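Local atomic coordinates of ParA (Salmonella enterica subsp. enterica serovar Newport str. SL317, PDB entry 3EZF), a protein that probably acts in plasmid partition as a DNA-binding ATPase of the P-loop family and regulates transcription in an ADP-mediated way. Residues N231-L236 and E302-E307; P111-V116 and A268-L273; F214-W219 and D260-N265; A177-L182 and I210-V215. One frame throughout, in Å; residues are numbered along the deposited sequence.

Contact 1. Residues N231-L236 and E302-E307. Unlike the reference sequence in segment 231-236: Asn231 (reference Lys), Gln232 (reference Pro), Tyr233 (reference Ser), Ile235 (reference Val).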
loop_
_atom_site.group_PDB
_atom_site.type_symbol
_atom_site.label_atom_id
_atom_site.label_comp_id
_atom_site.label_asym_id
_atom_site.label_seq_id
_atom_site.Cartn_x
_atom_site.Cartn_y
_atom_site.Cartn_z
ATOM N N ASN A 231 -15.975 -23.405 -8.745
ATOM C CA ASN A 231 -14.667 -23.056 -9.292
ATOM C C ASN A 231 -14.173 -21.807 -8.579
ATOM O O ASN A 231 -14.762 -20.743 -8.709
ATOM C CB ASN A 231 -14.782 -22.778 -10.787
ATOM C CG ASN A 231 -13.451 -22.438 -11.414
ATOM O OD1 ASN A 231 -13.057 -23.028 -12.420
ATOM N ND2 ASN A 231 -12.744 -21.480 -10.822
ATOM N N GLN A 232 -13.076 -21.929 -7.849
ATOM C CA GLN A 232 -12.555 -20.807 -7.082
ATOM C C GLN A 232 -12.302 -19.523 -7.834
ATOM O O GLN A 232 -12.195 -18.474 -7.218
ATOM C CB GLN A 232 -11.262 -21.200 -6.373
ATOM C CG GLN A 232 -10.134 -21.516 -7.319
ATOM C CD GLN A 232 -8.877 -21.889 -6.600
ATOM O OE1 GLN A 232 -8.061 -22.633 -7.135
ATOM N NE2 GLN A 232 -8.701 -21.369 -5.379
ATOM N N TYR A 233 -12.196 -19.589 -9.154
ATOM C CA TYR A 233 -11.909 -18.381 -9.927
ATOM C C TYR A 233 -13.084 -17.836 -10.732
ATOM O O TYR A 233 -12.914 -16.959 -11.571
ATOM C CB TYR A 233 -10.692 -18.623 -10.845
ATOM C CG TYR A 233 -9.425 -18.984 -10.083
ATOM C CD1 TYR A 233 -8.598 -20.025 -10.512
ATOM C CD2 TYR A 233 -9.063 -18.292 -8.920
ATOM C CE1 TYR A 233 -7.447 -20.367 -9.803
ATOM C CE2 TYR A 233 -7.912 -18.625 -8.204
ATOM C CZ TYR A 233 -7.109 -19.664 -8.650
ATOM O OH TYR A 233 -5.974 -19.999 -7.938
ATOM N N GLU A 234 -14.281 -18.345 -10.470
ATOM C CA GLU A 234 -15.465 -17.881 -11.174
ATOM C C GLU A 234 -16.505 -17.391 -10.184
ATOM O O GLU A 234 -17.610 -17.021 -10.582
ATOM C CB GLU A 234 -16.081 -18.997 -12.015
ATOM C CG GLU A 234 -15.158 -19.605 -13.054
ATOM C CD GLU A 234 -15.858 -20.639 -13.948
ATOM O OE1 GLU A 234 -16.952 -21.117 -13.579
ATOM O OE2 GLU A 234 -15.312 -20.984 -15.021
ATOM N N ILE A 235 -16.161 -17.390 -8.897
ATOM C CA ILE A 235 -17.101 -16.947 -7.870
ATOM C C ILE A 235 -17.540 -15.497 -8.055
ATOM O O ILE A 235 -18.726 -15.205 -8.002
ATOM C CB ILE A 235 -16.524 -17.074 -6.445
ATOM C CG1 ILE A 235 -15.832 -18.427 -6.253
ATOM C CG2 ILE A 235 -17.653 -16.924 -5.442
ATOM C CD1 ILE A 235 -16.712 -19.618 -6.570
ATOM N N LEU A 236 -16.581 -14.598 -8.272
ATOM C CA LEU A 236 -16.883 -13.172 -8.456
ATOM C C LEU A 236 -17.951 -12.933 -9.528
ATOM O O LEU A 236 -18.851 -12.141 -9.327
ATOM C CB LEU A 236 -15.605 -12.383 -8.825
ATOM C CG LEU A 236 -15.508 -10.875 -8.522
ATOM C CD1 LEU A 236 -14.473 -10.264 -9.439
ATOM C CD2 LEU A 236 -16.819 -10.172 -8.723
ATOM N N GLU A 302 -6.936 -20.812 -17.196
ATOM C CA GLU A 302 -7.224 -21.795 -18.232
ATOM C C GLU A 302 -7.171 -23.210 -17.650
ATOM O O GLU A 302 -8.021 -24.053 -17.959
ATOM C CB GLU A 302 -6.226 -21.682 -19.380
ATOM C CG GLU A 302 -6.277 -20.381 -20.171
ATOM C CD GLU A 302 -5.319 -20.413 -21.351
ATOM O OE1 GLU A 302 -5.173 -19.390 -22.049
ATOM O OE2 GLU A 302 -4.704 -21.479 -21.584
ATOM N N GLU A 303 -6.179 -23.467 -16.800
ATOM C CA GLU A 303 -6.032 -24.787 -16.182
ATOM C C GLU A 303 -7.146 -25.104 -15.197
ATOM O O GLU A 303 -7.479 -26.272 -14.988
ATOM C CB GLU A 303 -4.691 -24.901 -15.451
ATOM C CG GLU A 303 -3.480 -24.710 -16.339
ATOM C CD GLU A 303 -2.201 -24.705 -15.546
ATOM O OE1 GLU A 303 -1.802 -25.790 -15.058
ATOM O OE2 GLU A 303 -1.606 -23.613 -15.400
ATOM N N GLU A 304 -7.710 -24.067 -14.584
ATOM C CA GLU A 304 -8.774 -24.256 -13.616
ATOM C C GLU A 304 -10.107 -24.401 -14.351
ATOM O O GLU A 304 -11.170 -24.501 -13.724
ATOM C CB GLU A 304 -8.820 -23.066 -12.657
ATOM C CG GLU A 304 -9.431 -23.379 -11.295
ATOM C CD GLU A 304 -8.450 -24.070 -10.353
ATOM O OE1 GLU A 304 -8.861 -24.404 -9.211
ATOM O OE2 GLU A 304 -7.274 -24.267 -10.755
ATOM N N GLY A 305 -10.044 -24.403 -15.682
ATOM C CA GLY A 305 -11.249 -24.546 -16.479
ATOM C C GLY A 305 -12.064 -23.284 -16.710
ATOM O O GLY A 305 -13.136 -23.337 -17.314
ATOM N N VAL A 306 -11.589 -22.147 -16.217
ATOM C CA VAL A 306 -12.318 -20.909 -16.444
ATOM C C VAL A 306 -11.821 -20.306 -17.750
ATOM O O VAL A 306 -10.718 -20.603 -18.205
ATOM C CB VAL A 306 -12.154 -19.902 -15.270
ATOM C CG1 VAL A 306 -11.148 -20.433 -14.280
ATOM C CG2 VAL A 306 -11.744 -18.534 -15.784
ATOM N N GLU A 307 -12.650 -19.461 -18.342
ATOM C CA GLU A 307 -12.355 -18.820 -19.609
ATOM C C GLU A 307 -12.458 -17.304 -19.497
ATOM O O GLU A 307 -13.516 -16.729 -19.725
ATOM C CB GLU A 307 -13.343 -19.330 -20.656
ATOM C CG GLU A 307 -14.802 -19.344 -20.166
ATOM C CD GLU A 307 -15.022 -20.274 -18.969
ATOM O OE1 GLU A 307 -14.709 -21.480 -19.097
ATOM O OE2 GLU A 307 -15.503 -19.805 -17.907
#
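Tyr233 and Glu304 carry much of the carbon contact. Their side chains cross at about a right angle, with Tyr233 CD1 3.5 Å from Glu304 CG. Glu304 bends at chi2 (80°), which brings its CD to 3.9 Å from Tyr233 CE1. Within its own segment, Gln232 CG lies over the centre of one face of the Tyr233 ring. Val306 adds a second patch. Its CG1 is 3.9 Å from Tyr233 CB, while its CB meets Glu234 CG at 3.7 Å. Glu234 and Val306 run past each other in opposite directions.

Gly305 ends helix 294-303 in a Schellman motif, at a positive phi of 82° that suits glycine. Glu234 holds the N-cap position of helix 235-241.

The charged groups are all acidic. Glu234 OE2 lies 3.1 Å from Glu307 OE2, with the carboxylate planes 63° apart.

The contact joins two helix ends at the surface of the nucleotide-binding domain through carbon contacts of Tyr233, Glu304 and Val306. The like charges of Glu234 and Glu307 would be expected to add little to it, though a shared proton or a cation between them is possible.

Contact 2. Residues P111-V116 and A268-L273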
loop_
_atom_site.group_PDB
_atom_site.type_symbol
_atom_site.label_atom_id
_atom_site.label_comp_id
_atom_site.label_asym_id
_atom_site.label_seq_id
_atom_site.Cartn_x
_atom_site.Cartn_y
_atom_site.Cartn_z
ATOM N N PRO A 111 -23.795 -4.848 -17.601
ATOM C CA PRO A 111 -22.496 -5.128 -16.901
ATOM C C PRO A 111 -21.196 -5.074 -17.712
ATOM O O PRO A 111 -20.727 -6.093 -18.193
ATOM C CB PRO A 111 -22.772 -6.483 -16.285
ATOM C CG PRO A 111 -23.954 -5.994 -15.554
ATOM C CD PRO A 111 -24.007 -4.604 -16.144
ATOM N N TYR A 112 -20.642 -3.919 -17.879
ATOM C CA TYR A 112 -19.362 -3.792 -18.517
ATOM C C TYR A 112 -18.389 -3.801 -17.322
ATOM O O TYR A 112 -18.316 -2.833 -16.576
ATOM C CB TYR A 112 -19.222 -2.520 -19.395
ATOM C CG TYR A 112 -18.057 -2.671 -20.311
ATOM C CD1 TYR A 112 -16.877 -1.940 -20.136
ATOM C CD2 TYR A 112 -18.110 -3.612 -21.358
ATOM C CE1 TYR A 112 -15.767 -2.164 -20.975
ATOM C CE2 TYR A 112 -16.996 -3.852 -22.173
ATOM C CZ TYR A 112 -15.832 -3.124 -21.975
ATOM O OH TYR A 112 -14.740 -3.371 -22.769
ATOM N N VAL A 113 -17.644 -4.893 -17.130
ATOM C CA VAL A 113 -16.738 -5.003 -15.991
ATOM C C VAL A 113 -15.306 -4.550 -16.287
ATOM O O VAL A 113 -14.623 -5.107 -17.156
ATOM C CB VAL A 113 -16.725 -6.441 -15.451
ATOM C CG1 VAL A 113 -15.852 -6.536 -14.217
ATOM C CG2 VAL A 113 -18.119 -6.850 -15.117
ATOM N N ILE A 114 -14.856 -3.554 -15.525
ATOM C CA ILE A 114 -13.532 -2.969 -15.685
ATOM C C ILE A 114 -12.550 -3.333 -14.572
ATOM O O ILE A 114 -12.702 -2.904 -13.437
ATOM C CB ILE A 114 -13.670 -1.449 -15.757
ATOM C CG1 ILE A 114 -14.480 -1.078 -17.002
ATOM C CG2 ILE A 114 -12.308 -0.802 -15.748
ATOM C CD1 ILE A 114 -15.573 -0.058 -16.755
ATOM N N PHE A 115 -11.540 -4.124 -14.902
ATOM C CA PHE A 115 -10.548 -4.525 -13.917
ATOM C C PHE A 115 -9.482 -3.447 -13.861
ATOM O O PHE A 115 -8.705 -3.306 -14.804
ATOM C CB PHE A 115 -9.903 -5.850 -14.320
ATOM C CG PHE A 115 -8.896 -6.345 -13.332
ATOM C CD1 PHE A 115 -9.258 -7.254 -12.340
ATOM C CD2 PHE A 115 -7.598 -5.847 -13.345
ATOM C CE1 PHE A 115 -8.336 -7.653 -11.368
ATOM C CE2 PHE A 115 -6.670 -6.232 -12.385
ATOM C CZ PHE A 115 -7.037 -7.138 -11.393
ATOM N N VAL A 116 -9.436 -2.689 -12.766
ATOM C CA VAL A 116 -8.450 -1.612 -12.616
ATOM C C VAL A 116 -7.127 -2.117 -12.052
ATOM O O VAL A 116 -7.095 -2.642 -10.943
ATOM C CB VAL A 116 -8.973 -0.507 -11.688
ATOM C CG1 VAL A 116 -8.081 0.720 -11.775
ATOM C CG2 VAL A 116 -10.390 -0.153 -12.064
ATOM N N ALA A 268 -10.833 -12.896 -14.174
ATOM C CA ALA A 268 -11.762 -13.899 -14.706
ATOM C C ALA A 268 -13.203 -13.448 -14.959
ATOM O O ALA A 268 -13.985 -14.202 -15.523
ATOM C CB ALA A 268 -11.760 -15.135 -13.780
ATOM N N ALA A 269 -13.554 -12.232 -14.561
ATOM C CA ALA A 269 -14.921 -11.757 -14.722
ATOM C C ALA A 269 -15.011 -10.441 -15.450
ATOM O O ALA A 269 -16.113 -9.971 -15.748
ATOM C CB ALA A 269 -15.570 -11.614 -13.358
ATOM N N SER A 270 -13.854 -9.853 -15.734
ATOM C CA SER A 270 -13.780 -8.561 -16.399
ATOM C C SER A 270 -13.565 -8.654 -17.900
ATOM O O SER A 270 -12.925 -9.582 -18.400
ATOM C CB SER A 270 -12.664 -7.734 -15.765
ATOM O OG SER A 270 -12.734 -7.828 -14.353
ATOM N N ASP A 271 -14.098 -7.677 -18.622
ATOM C CA ASP A 271 -13.949 -7.671 -20.066
ATOM C C ASP A 271 -13.024 -6.570 -20.547
ATOM O O ASP A 271 -12.686 -6.507 -21.728
ATOM C CB ASP A 271 -15.323 -7.560 -20.757
ATOM C CG ASP A 271 -16.345 -6.830 -19.913
ATOM O OD1 ASP A 271 -15.995 -5.769 -19.357
ATOM O OD2 ASP A 271 -17.494 -7.315 -19.809
ATOM N N LEU A 272 -12.589 -5.721 -19.624
ATOM C CA LEU A 272 -11.697 -4.614 -19.961
ATOM C C LEU A 272 -10.620 -4.432 -18.880
ATOM O O LEU A 272 -10.922 -4.299 -17.699
ATOM C CB LEU A 272 -12.525 -3.317 -20.123
ATOM C CG LEU A 272 -11.959 -2.009 -20.710
ATOM C CD1 LEU A 272 -12.014 -0.908 -19.666
ATOM C CD2 LEU A 272 -10.541 -2.201 -21.193
ATOM N N LEU A 273 -9.360 -4.433 -19.292
ATOM C CA LEU A 273 -8.262 -4.240 -18.363
ATOM C C LEU A 273 -7.887 -2.771 -18.408
ATOM O O LEU A 273 -7.472 -2.270 -19.448
ATOM C CB LEU A 273 -7.050 -5.053 -18.786
ATOM C CG LEU A 273 -6.012 -5.243 -17.683
ATOM C CD1 LEU A 273 -6.529 -6.287 -16.690
ATOM C CD2 LEU A 273 -4.708 -5.713 -18.279
#
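Ile114 and Leu272 lie side by side and point the same way, with Ile114 CG1 3.6 Å from Leu272 CD1. On the other sheet face Phe115 and Leu273 pair likewise, Phe115 CD2 being 3.5 Å from Leu273 CD1. The Tyr112 ring meets Leu272 too, CE1 to CB at 3.5 Å. Leu272 CG, anti to its backbone N (chi1 -169°), lies 3.8 Å from Tyr112 CE1.

Ser270 borders this apolar centre. Its OG touches Val113 CG1 and Phe115 CB, but its hydrogen bond goes to Gly266 O.

The backbones form parallel beta pairing. Phe115 N bonds to Leu272 O at 2.9 Å. Val113 O accepts twice, from Asp271 N at 3.0 Å and from Leu272 N at 3.3 Å.

Asp271 forms the polar edge. Its OD1 stands 3.5 Å above the plane of the Tyr112 ring, over the centre, and the carboxylate is turned only 14° from that ring. OD2 makes a salt bridge to Arg309.

The contact lies in the buried parallel sheet of a P-loop NTPase fold. Strand 112-116 runs between strands 250-254 and 272-277. Helix 261-267 packs on Phe115 and Leu273, and helix 235-241 on Val113 and Ala269.

Contact 3. Residues F214-W219 and D260-N265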
loop_
_atom_site.group_PDB
_atom_site.type_symbol
_atom_site.label_atom_id
_atom_site.label_comp_id
_atom_site.label_asym_id
_atom_site.label_seq_id
_atom_site.Cartn_x
_atom_site.Cartn_y
_atom_site.Cartn_z
ATOM N N PHE A 214 -6.752 -12.230 5.110
ATOM C CA PHE A 214 -6.722 -13.547 5.729
ATOM C C PHE A 214 -7.617 -14.497 4.949
ATOM O O PHE A 214 -7.250 -15.639 4.682
ATOM C CB PHE A 214 -7.164 -13.433 7.189
ATOM C CG PHE A 214 -6.153 -12.730 8.043
ATOM C CD1 PHE A 214 -6.024 -11.345 7.996
ATOM C CD2 PHE A 214 -5.223 -13.459 8.773
ATOM C CE1 PHE A 214 -4.970 -10.703 8.650
ATOM C CE2 PHE A 214 -4.174 -12.820 9.424
ATOM C CZ PHE A 214 -4.044 -11.445 9.363
ATOM N N VAL A 215 -8.790 -14.005 4.569
ATOM C CA VAL A 215 -9.735 -14.793 3.799
ATOM C C VAL A 215 -9.030 -15.373 2.576
ATOM O O VAL A 215 -9.178 -16.564 2.275
ATOM C CB VAL A 215 -10.939 -13.922 3.328
ATOM C CG1 VAL A 215 -11.944 -14.764 2.552
ATOM C CG2 VAL A 215 -11.606 -13.272 4.517
ATOM N N ALA A 216 -8.261 -14.536 1.879
ATOM C CA ALA A 216 -7.552 -14.981 0.681
ATOM C C ALA A 216 -6.565 -16.103 0.998
ATOM O O ALA A 216 -6.587 -17.154 0.367
ATOM C CB ALA A 216 -6.828 -13.811 0.038
ATOM N N SER A 217 -5.714 -15.881 1.990
ATOM C CA SER A 217 -4.714 -16.860 2.395
ATOM C C SER A 217 -5.264 -18.262 2.588
ATOM O O SER A 217 -4.496 -19.202 2.787
ATOM C CB SER A 217 -4.056 -16.419 3.700
ATOM O OG SER A 217 -3.533 -15.107 3.583
ATOM N N GLN A 218 -6.582 -18.405 2.514
ATOM C CA GLN A 218 -7.221 -19.685 2.728
ATOM C C GLN A 218 -8.392 -19.854 1.773
ATOM O O GLN A 218 -9.271 -20.693 1.978
ATOM C CB GLN A 218 -7.681 -19.729 4.179
ATOM C CG GLN A 218 -8.314 -21.015 4.639
ATOM C CD GLN A 218 -8.574 -20.988 6.136
ATOM O OE1 GLN A 218 -9.024 -19.967 6.688
ATOM N NE2 GLN A 218 -8.291 -22.110 6.809
ATOM N N TRP A 219 -8.377 -19.066 0.705
ATOM C CA TRP A 219 -9.435 -19.085 -0.293
ATOM C C TRP A 219 -9.891 -20.456 -0.792
ATOM O O TRP A 219 -11.053 -20.820 -0.587
ATOM C CB TRP A 219 -9.055 -18.199 -1.492
ATOM C CG TRP A 219 -10.210 -17.987 -2.454
ATOM C CD1 TRP A 219 -10.364 -18.562 -3.684
ATOM C CD2 TRP A 219 -11.393 -17.200 -2.230
ATOM N NE1 TRP A 219 -11.561 -18.185 -4.238
ATOM C CE2 TRP A 219 -12.212 -17.344 -3.371
ATOM C CE3 TRP A 219 -11.837 -16.383 -1.182
ATOM C CZ2 TRP A 219 -13.456 -16.714 -3.491
ATOM C CZ3 TRP A 219 -13.070 -15.755 -1.296
ATOM C CH2 TRP A 219 -13.865 -15.921 -2.448
ATOM N N ASP A 260 -3.937 -13.370 -5.113
ATOM C CA ASP A 260 -4.177 -14.199 -6.273
ATOM C C ASP A 260 -5.640 -14.553 -6.354
ATOM O O ASP A 260 -6.338 -14.087 -7.245
ATOM C CB ASP A 260 -3.328 -15.477 -6.241
ATOM C CG ASP A 260 -2.277 -15.519 -7.352
ATOM O OD1 ASP A 260 -1.834 -16.645 -7.693
ATOM O OD2 ASP A 260 -1.889 -14.440 -7.871
ATOM N N PRO A 261 -6.146 -15.355 -5.406
ATOM C CA PRO A 261 -7.568 -15.656 -5.564
ATOM C C PRO A 261 -8.419 -14.436 -5.911
ATOM O O PRO A 261 -9.321 -14.537 -6.725
ATOM C CB PRO A 261 -7.935 -16.306 -4.236
ATOM C CG PRO A 261 -6.888 -15.789 -3.281
ATOM C CD PRO A 261 -5.650 -15.806 -4.092
ATOM N N PHE A 262 -8.129 -13.278 -5.330
ATOM C CA PHE A 262 -8.918 -12.095 -5.651
ATOM C C PHE A 262 -8.549 -11.570 -7.030
ATOM O O PHE A 262 -9.436 -11.269 -7.833
ATOM C CB PHE A 262 -8.718 -11.000 -4.592
ATOM C CG PHE A 262 -9.261 -11.363 -3.222
ATOM C CD1 PHE A 262 -9.039 -10.533 -2.128
ATOM C CD2 PHE A 262 -9.983 -12.540 -3.027
ATOM C CE1 PHE A 262 -9.527 -10.868 -0.868
ATOM C CE2 PHE A 262 -10.473 -12.879 -1.766
ATOM C CZ PHE A 262 -10.239 -12.040 -0.689
ATOM N N LEU A 263 -7.245 -11.462 -7.302
ATOM C CA LEU A 263 -6.748 -10.996 -8.606
ATOM C C LEU A 263 -7.311 -11.895 -9.711
ATOM O O LEU A 263 -7.880 -11.415 -10.694
ATOM C CB LEU A 263 -5.226 -11.085 -8.653
ATOM C CG LEU A 263 -4.412 -10.029 -9.399
ATOM C CD1 LEU A 263 -4.977 -9.774 -10.774
ATOM C CD2 LEU A 263 -4.420 -8.756 -8.579
ATOM N N LEU A 264 -7.132 -13.203 -9.528
ATOM C CA LEU A 264 -7.601 -14.221 -10.462
ATOM C C LEU A 264 -9.112 -14.105 -10.706
ATOM O O LEU A 264 -9.571 -14.152 -11.850
ATOM C CB LEU A 264 -7.263 -15.619 -9.925
ATOM C CG LEU A 264 -5.886 -16.283 -10.114
ATOM C CD1 LEU A 264 -5.793 -16.852 -11.499
ATOM C CD2 LEU A 264 -4.770 -15.307 -9.868
ATOM N N ASN A 265 -9.888 -13.959 -9.637
ATOM C CA ASN A 265 -11.330 -13.821 -9.772
ATOM C C ASN A 265 -11.616 -12.536 -10.528
ATOM O O ASN A 265 -12.499 -12.510 -11.388
ATOM C CB ASN A 265 -12.009 -13.796 -8.400
ATOM C CG ASN A 265 -12.587 -15.146 -8.012
ATOM O OD1 ASN A 265 -13.565 -15.612 -8.593
ATOM N ND2 ASN A 265 -11.977 -15.779 -7.033
#
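Trp219 and Phe262 form an offset edge-to-face aromatic pair between helices of the P-loop NTPase fold. Phe262 turns its edge to the face of the indole six-membered ring. The centroids are 5.7 Å apart and the planes stand at 85°.

This is the tight part of the contact. Phe262 CE2 is 3.8 Å from Trp219 CE3, which lies in the plane of the phenyl ring. Trp219 CG is anti to its backbone N (chi1 -170°), and this places it 3.3 Å from Pro261 CB. The two side chains run antiparallel past one another. Ala216 touches both Pro261 and Phe262. Its CB makes a CH-pi contact over one face of Phe262, 4.1 Å from the ring centroid, and meets Pro261 CG at 3.9 Å.

The packing is looser at Val215, whose CB only grazes Phe262 CZ, at 4.5 Å. Ser217 and Asp260 face the second subunit. Ser217 points away from the contact and packs on His258 of that subunit. Asp260 holds the N-cap position of helix 261-267 without a capping bond from its side chain, and it packs on Ser217 of the second subunit.

Trp219 NE1 and Asn265 ND2 both bond to Gln232 O. Asn265 ND2 also donates to Pro261 O at 2.9 Å, and Asn265 N reaches that same oxygen from the opposite face of its carbonyl plane.

Contact 4. Residues A177-L182 and I210-V215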
loop_
_atom_site.group_PDB
_atom_site.type_symbol
_atom_site.label_atom_id
_atom_site.label_comp_id
_atom_site.label_asym_id
_atom_site.label_seq_id
_atom_site.Cartn_x
_atom_site.Cartn_y
_atom_site.Cartn_z
ATOM N N ALA A 177 -16.682 -7.730 0.027
ATOM C CA ALA A 177 -16.858 -8.440 -1.235
ATOM C C ALA A 177 -16.380 -9.888 -1.116
ATOM O O ALA A 177 -17.018 -10.814 -1.630
ATOM C CB ALA A 177 -16.095 -7.717 -2.342
ATOM N N ALA A 178 -15.259 -10.079 -0.433
ATOM C CA ALA A 178 -14.716 -11.417 -0.250
ATOM C C ALA A 178 -15.730 -12.283 0.489
ATOM O O ALA A 178 -15.950 -13.438 0.141
ATOM C CB ALA A 178 -13.415 -11.348 0.523
ATOM N N GLN A 179 -16.352 -11.699 1.504
ATOM C CA GLN A 179 -17.350 -12.392 2.298
ATOM C C GLN A 179 -18.631 -12.634 1.494
ATOM O O GLN A 179 -19.162 -13.749 1.500
ATOM C CB GLN A 179 -17.645 -11.587 3.560
ATOM C CG GLN A 179 -16.446 -11.465 4.506
ATOM C CD GLN A 179 -16.612 -10.360 5.552
ATOM O OE1 GLN A 179 -15.668 -10.033 6.277
ATOM N NE2 GLN A 179 -17.811 -9.781 5.629
ATOM N N ALA A 180 -19.116 -11.611 0.791
ATOM C CA ALA A 180 -20.328 -11.753 -0.011
ATOM C C ALA A 180 -20.201 -12.889 -1.014
ATOM O O ALA A 180 -21.156 -13.631 -1.251
ATOM C CB ALA A 180 -20.633 -10.477 -0.720
ATOM N N MET A 181 -19.022 -13.048 -1.599
ATOM C CA MET A 181 -18.815 -14.114 -2.577
ATOM C C MET A 181 -18.959 -15.492 -1.951
ATOM O O MET A 181 -19.485 -16.415 -2.556
ATOM C CB MET A 181 -17.424 -14.009 -3.182
ATOM C CG MET A 181 -17.151 -12.734 -3.936
ATOM S SD MET A 181 -15.344 -12.564 -4.329
ATOM C CE MET A 181 -15.273 -13.611 -5.714
ATOM N N LEU A 182 -18.464 -15.631 -0.733
ATOM C CA LEU A 182 -18.519 -16.912 -0.042
ATOM C C LEU A 182 -19.907 -17.252 0.506
ATOM O O LEU A 182 -20.249 -18.430 0.648
ATOM C CB LEU A 182 -17.483 -16.939 1.093
ATOM C CG LEU A 182 -16.009 -16.967 0.658
ATOM C CD1 LEU A 182 -15.082 -16.898 1.882
ATOM C CD2 LEU A 182 -15.756 -18.241 -0.137
ATOM N N ILE A 210 -9.534 -5.416 6.164
ATOM C CA ILE A 210 -8.162 -5.868 6.332
ATOM C C ILE A 210 -8.254 -7.356 6.646
ATOM O O ILE A 210 -7.255 -8.082 6.610
ATOM C CB ILE A 210 -7.441 -5.131 7.490
ATOM C CG1 ILE A 210 -6.006 -5.639 7.630
ATOM C CG2 ILE A 210 -8.191 -5.348 8.786
ATOM C CD1 ILE A 210 -5.154 -5.408 6.386
ATOM N N ASP A 211 -9.472 -7.795 6.958
ATOM C CA ASP A 211 -9.730 -9.192 7.268
ATOM C C ASP A 211 -9.634 -10.059 6.010
ATOM O O ASP A 211 -9.096 -11.187 6.046
ATOM C CB ASP A 211 -11.123 -9.366 7.865
ATOM C CG ASP A 211 -11.091 -9.525 9.360
ATOM O OD1 ASP A 211 -10.061 -10.022 9.870
ATOM O OD2 ASP A 211 -12.097 -9.170 10.022
ATOM N N ASP A 212 -10.165 -9.523 4.906
ATOM C CA ASP A 212 -10.192 -10.216 3.613
ATOM C C ASP A 212 -8.840 -10.783 3.205
ATOM O O ASP A 212 -8.779 -11.779 2.492
ATOM C CB ASP A 212 -10.720 -9.279 2.516
ATOM C CG ASP A 212 -12.163 -8.841 2.763
ATOM O OD1 ASP A 212 -12.923 -9.633 3.364
ATOM O OD2 ASP A 212 -12.540 -7.718 2.348
ATOM N N GLY A 213 -7.762 -10.144 3.653
ATOM C CA GLY A 213 -6.429 -10.628 3.337
ATOM C C GLY A 213 -6.291 -12.040 3.882
ATOM O O GLY A 213 -5.785 -12.944 3.218
ATOM N N PHE A 214 -6.752 -12.230 5.110
ATOM C CA PHE A 214 -6.722 -13.547 5.729
ATOM C C PHE A 214 -7.617 -14.497 4.949
ATOM O O PHE A 214 -7.250 -15.639 4.682
ATOM C CB PHE A 214 -7.164 -13.433 7.189
ATOM C CG PHE A 214 -6.153 -12.730 8.043
ATOM C CD1 PHE A 214 -6.024 -11.345 7.996
ATOM C CD2 PHE A 214 -5.223 -13.459 8.773
ATOM C CE1 PHE A 214 -4.970 -10.703 8.650
ATOM C CE2 PHE A 214 -4.174 -12.820 9.424
ATOM C CZ PHE A 214 -4.044 -11.445 9.363
ATOM N N VAL A 215 -8.790 -14.005 4.569
ATOM C CA VAL A 215 -9.735 -14.793 3.799
ATOM C C VAL A 215 -9.030 -15.373 2.576
ATOM O O VAL A 215 -9.178 -16.564 2.275
ATOM C CB VAL A 215 -10.939 -13.922 3.328
ATOM C CG1 VAL A 215 -11.944 -14.764 2.552
ATOM C CG2 VAL A 215 -11.606 -13.272 4.517
HETATM O O HOH W 1 -13.609 -7.507 -0.193
#
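Asp212 OD2 is gripped by a water, which donates to it at 2.8 Å, and by the backbone N of Ser209. The same water accepts from Ala178 N at 3.1 Å, so it bridges the two segments. The carboxylate itself also meets Ala178, whose CB is 3.4 Å from Asp212 OD1. Asp212 CG is anti to the carbonyl carbon (chi1 -63°), which places it 3.6 Å from Ala178 CB.

Asp212 OD1 has a further hydrogen bond to Thr176 OG1. That hydroxyl also bonds to Gln179 N in the first turn of helix 177-182. The acid thus sits at the N-terminal end of this helix, where the helix dipole would be expected to favour its negative charge. Gln179 crosses Asp212 at about a right angle. Its OE1 stays 4.0 Å from Asp212 OD1, while its NE2 bonds to Leu174 O.

The contact joins helices 177-182 and 212-216 of the P-loop NTPase fold. Farther along the two helices it is apolar. Leu182 and Val215 meet tip to tip, with CD1 of Leu182 3.9 Å from CG1 of Val215. Val215 CG1 also lies 4.2 Å from Ala178 CB.

Phe262 of helix 261-267 covers Ala178 and Asp212, and Leu222 packs on Leu182 and Val215. On the dimer side, Asp211 OD1 makes a salt bridge to Arg293 of the second subunit.

How the contacts relate
Contact 2 opens first, at strand 112-116. Contact 4 then closes a short loop, from 177-182 to 210-215. Contact 3 begins where it ends, sharing Phe214 and Val215. Contact 1 opens at 231-236. Contact 3 closes at 260-265, contact 2 at 268-273 and contact 1 last, at 302-307. Contacts 3 and 4 are nested within the loop of contact 2, while contact 1 crosses contacts 2 and 3. Helix 261-267 leads from contact 3 to the strand of contact 2, where Leu263 touches Phe115. Met181 touches Leu236, linking contacts 4 and 1. Contact 2 pairs strands of the central sheet, contacts 3 and 4 join helices and reach the second subunit, and contact 1 joins two helix ends.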